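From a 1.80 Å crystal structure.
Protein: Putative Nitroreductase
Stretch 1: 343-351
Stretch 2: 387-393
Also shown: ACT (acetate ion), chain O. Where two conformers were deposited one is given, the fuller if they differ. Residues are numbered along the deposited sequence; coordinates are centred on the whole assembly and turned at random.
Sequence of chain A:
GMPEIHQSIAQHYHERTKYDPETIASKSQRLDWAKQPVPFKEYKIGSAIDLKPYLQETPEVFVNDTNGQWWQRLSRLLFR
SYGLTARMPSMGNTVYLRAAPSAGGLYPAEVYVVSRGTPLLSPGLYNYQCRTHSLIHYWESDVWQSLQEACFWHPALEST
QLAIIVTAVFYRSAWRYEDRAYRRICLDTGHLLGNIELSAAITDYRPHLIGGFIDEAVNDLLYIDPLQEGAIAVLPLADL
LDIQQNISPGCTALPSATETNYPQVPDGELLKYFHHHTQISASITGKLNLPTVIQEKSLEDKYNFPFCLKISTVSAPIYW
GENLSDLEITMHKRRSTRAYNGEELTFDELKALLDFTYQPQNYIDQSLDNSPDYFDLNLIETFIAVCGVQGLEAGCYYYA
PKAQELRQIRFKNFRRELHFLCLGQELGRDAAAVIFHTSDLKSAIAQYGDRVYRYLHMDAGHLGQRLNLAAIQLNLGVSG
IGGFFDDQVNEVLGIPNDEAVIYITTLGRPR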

# COMPACT_ATOMS: atom_id res chain seq x y z
N GLU A 343 8.29 17.14 19.69
CA GLU A 343 8.46 18.45 19.08
C GLU A 343 7.49 18.64 17.92
O GLU A 343 6.97 17.67 17.37
N GLU A 344 7.29 19.91 17.54
CA GLU A 344 6.35 20.27 16.50
C GLU A 344 6.88 20.17 15.07
O GLU A 344 8.08 20.18 14.84
N LEU A 345 5.94 19.98 14.14
CA LEU A 345 6.21 20.16 12.73
C LEU A 345 5.90 21.62 12.43
O LEU A 345 5.11 22.26 13.15
N THR A 346 6.50 22.16 11.37
CA THR A 346 6.09 23.46 10.89
C THR A 346 4.89 23.23 9.96
O THR A 346 4.69 22.15 9.42
N PHE A 347 4.09 24.27 9.74
CA PHE A 347 2.96 24.10 8.84
C PHE A 347 3.49 23.83 7.42
O PHE A 347 2.92 23.00 6.70
N ASP A 348 4.58 24.49 7.04
CA ASP A 348 5.19 24.19 5.73
C ASP A 348 5.57 22.71 5.57
O ASP A 348 5.44 22.14 4.48
N GLU A 349 6.06 22.09 6.65
CA GLU A 349 6.41 20.67 6.60
C GLU A 349 5.15 19.84 6.35
O GLU A 349 5.14 18.94 5.52
N LEU A 350 4.08 20.11 7.10
CA LEU A 350 2.84 19.38 6.91
C LEU A 350 2.33 19.59 5.49
O LEU A 350 1.94 18.64 4.85
N LYS A 351 2.31 20.84 5.01
CA LYS A 351 1.85 21.11 3.64
C LYS A 351 2.67 20.34 2.60
O LYS A 351 2.11 19.85 1.61
N CYS A 387 -1.79 18.04 16.71
CA CYS A 387 -1.45 18.33 18.09
C CYS A 387 -0.28 19.26 18.24
O CYS A 387 -0.20 19.96 19.24
N GLY A 388 0.63 19.25 17.28
CA GLY A 388 1.83 20.07 17.33
C GLY A 388 2.34 20.52 15.99
O GLY A 388 3.38 20.07 15.54
N VAL A 389 1.61 21.40 15.32
CA VAL A 389 2.02 21.95 14.05
C VAL A 389 2.04 23.44 14.25
O VAL A 389 1.00 24.07 14.52
N GLN A 390 3.22 24.05 14.20
CA GLN A 390 3.26 25.48 14.47
C GLN A 390 2.46 26.21 13.40
O GLN A 390 2.48 25.86 12.23
N GLY A 391 1.70 27.19 13.87
CA GLY A 391 0.83 27.97 13.02
C GLY A 391 -0.52 27.36 12.75
O GLY A 391 -1.32 27.94 12.01
N LEU A 392 -0.79 26.19 13.33
CA LEU A 392 -2.08 25.56 13.16
C LEU A 392 -2.64 25.25 14.56
O LEU A 392 -1.94 24.67 15.40
N GLU A 393 -3.88 25.66 14.82
CA GLU A 393 -4.52 25.31 16.07
C GLU A 393 -4.63 23.77 16.22
O GLU A 393 -4.97 23.07 15.26

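The two stretches pair in parallel over a short length, Leu345 beside Val389. Two backbone hydrogen bonds hold them. Leu345 N donates to Gly388 O at 2.9 Å, and Gln390 N donates to Leu345 O at 2.8 Å. Leu345 O also takes a CA-H...O contact from Val389 CA at 3.2 Å.

Leu345 and Val389 send their side chains to the same face, where Leu345 CB lies 4.3 Å from Val389 CG2. Val389 has chi1 t. Its CG1 sits 4.1 Å from Phe347 CB, and its CG2 is 4.3 Å from Leu350 CD2. Phe347 (chi1 t) meets Leu392, with CE1 4.0 Å from Leu392 CD2; its ring is oblique to both Val389 CG1 and Leu392 CD2. Leu350 and Leu392 both point toward the opposing stretch, each with chi1 t and chi2 p. Their CD2 atoms close to 3.9 Å. This cluster is apolar, so its side chains need no polar partners.

Thr346 and Gln390 occupy the other face, both with chi1 p. Thr346 CG2 lies 3.7 Å from Gln390 NE2. Thr346 caps the helix: its OG1 accepts from Glu349 N at 3.0 Å. In return, Thr346 N donates to Glu349 OE1 at 2.8 Å. Phe347 N, at the first residue of the helix, donates to water 1 at 3.0 Å. The same water accepts from Gln390 NE2 at 2.6 Å, so it bridges the stretches.

Glu344 is m at chi1 and points toward the second stretch. Its OE1 reaches 3.6 Å from Gln390 CB, a contact with carbon. Gly388 lies beside it; a CB there would come 3.4 Å from Glu344 CG, a tight fit.

Val389 to Leu392 is a type II turn, closed by Leu392 N to Val389 O at 3.0 Å. Beyond it, Glu393 N donates a weak hydrogen bond to acetate O at 3.0 Å.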

# COMPACT_ATOMS: atom_id res chain seq x y z
CB GLU A 343 9.89 18.68 18.61
CG GLU A 343 10.89 18.81 19.73
CD GLU A 343 12.33 19.01 19.22
OE1 GLU A 343 12.64 18.72 18.03
OE2 GLU A 343 13.17 19.46 20.04
CB GLU A 344 5.88 21.70 16.73
CG GLU A 344 5.16 21.86 18.06
CD GLU A 344 4.44 23.19 18.20
OE1 GLU A 344 4.92 24.21 17.67
OE2 GLU A 344 3.37 23.19 18.85
CB LEU A 345 5.31 19.31 11.83
CG LEU A 345 5.87 17.99 11.29
CD1 LEU A 345 6.57 17.18 12.34
CD2 LEU A 345 4.75 17.24 10.56
CB THR A 346 7.18 24.19 10.11
OG1 THR A 346 7.48 23.49 8.90
CG2 THR A 346 8.44 24.39 10.96
CB PHE A 347 2.03 25.31 8.91
CG PHE A 347 0.78 25.18 8.10
CD1 PHE A 347 0.06 24.00 8.05
CD2 PHE A 347 0.30 26.27 7.39
CE1 PHE A 347 -1.10 23.91 7.30
CE2 PHE A 347 -0.87 26.17 6.65
CZ PHE A 347 -1.57 24.99 6.63
CB ASP A 348 6.41 25.07 5.46
CG ASP A 348 6.04 26.48 5.00
OD1 ASP A 348 4.86 26.75 4.69
OD2 ASP A 348 6.97 27.31 4.94
CB GLU A 349 7.10 20.23 7.89
CG GLU A 349 8.59 20.61 7.93
CD GLU A 349 9.26 20.47 9.29
OE1 GLU A 349 8.54 20.47 10.32
OE2 GLU A 349 10.53 20.43 9.31
CB LEU A 350 1.76 19.83 7.92
CG LEU A 350 0.41 19.12 7.78
CD1 LEU A 350 0.56 17.60 8.00
CD2 LEU A 350 -0.61 19.76 8.74
CB LYS A 351 1.86 22.60 3.32
CG LYS A 351 0.73 23.38 4.00
CD LYS A 351 0.75 24.88 3.68
CE LYS A 351 1.92 25.59 4.32
NZ LYS A 351 1.82 27.10 4.11
CB CYS A 387 -1.14 17.06 18.85
SG CYS A 387 -2.58 15.96 18.90
CB VAL A 389 1.12 21.52 12.87
CG1 VAL A 389 1.55 22.27 11.58
CG2 VAL A 389 1.16 20.01 12.70
CB GLN A 390 4.66 26.07 14.62
CG GLN A 390 5.50 26.04 13.41
CD GLN A 390 6.52 27.17 13.41
OE1 GLN A 390 6.89 27.70 14.47
NE2 GLN A 390 6.98 27.54 12.23
CB LEU A 392 -1.91 24.27 12.34
CG LEU A 392 -3.05 23.67 11.55
CD1 LEU A 392 -3.66 24.72 10.63
CD2 LEU A 392 -2.52 22.46 10.76
CB GLU A 393 -5.92 25.91 16.14
CG GLU A 393 -5.92 27.41 16.27
CD GLU A 393 -7.31 27.99 16.34
OE1 GLU A 393 -8.29 27.24 16.16
OE2 GLU A 393 -7.42 29.21 16.57
C ACT O . -4.87 28.05 12.36
O ACT O . -4.07 28.25 13.30
OXT ACT O . -4.62 28.70 11.31
CH3 ACT O . -6.01 27.07 12.53
O HOH W 1 5.00 27.05 10.57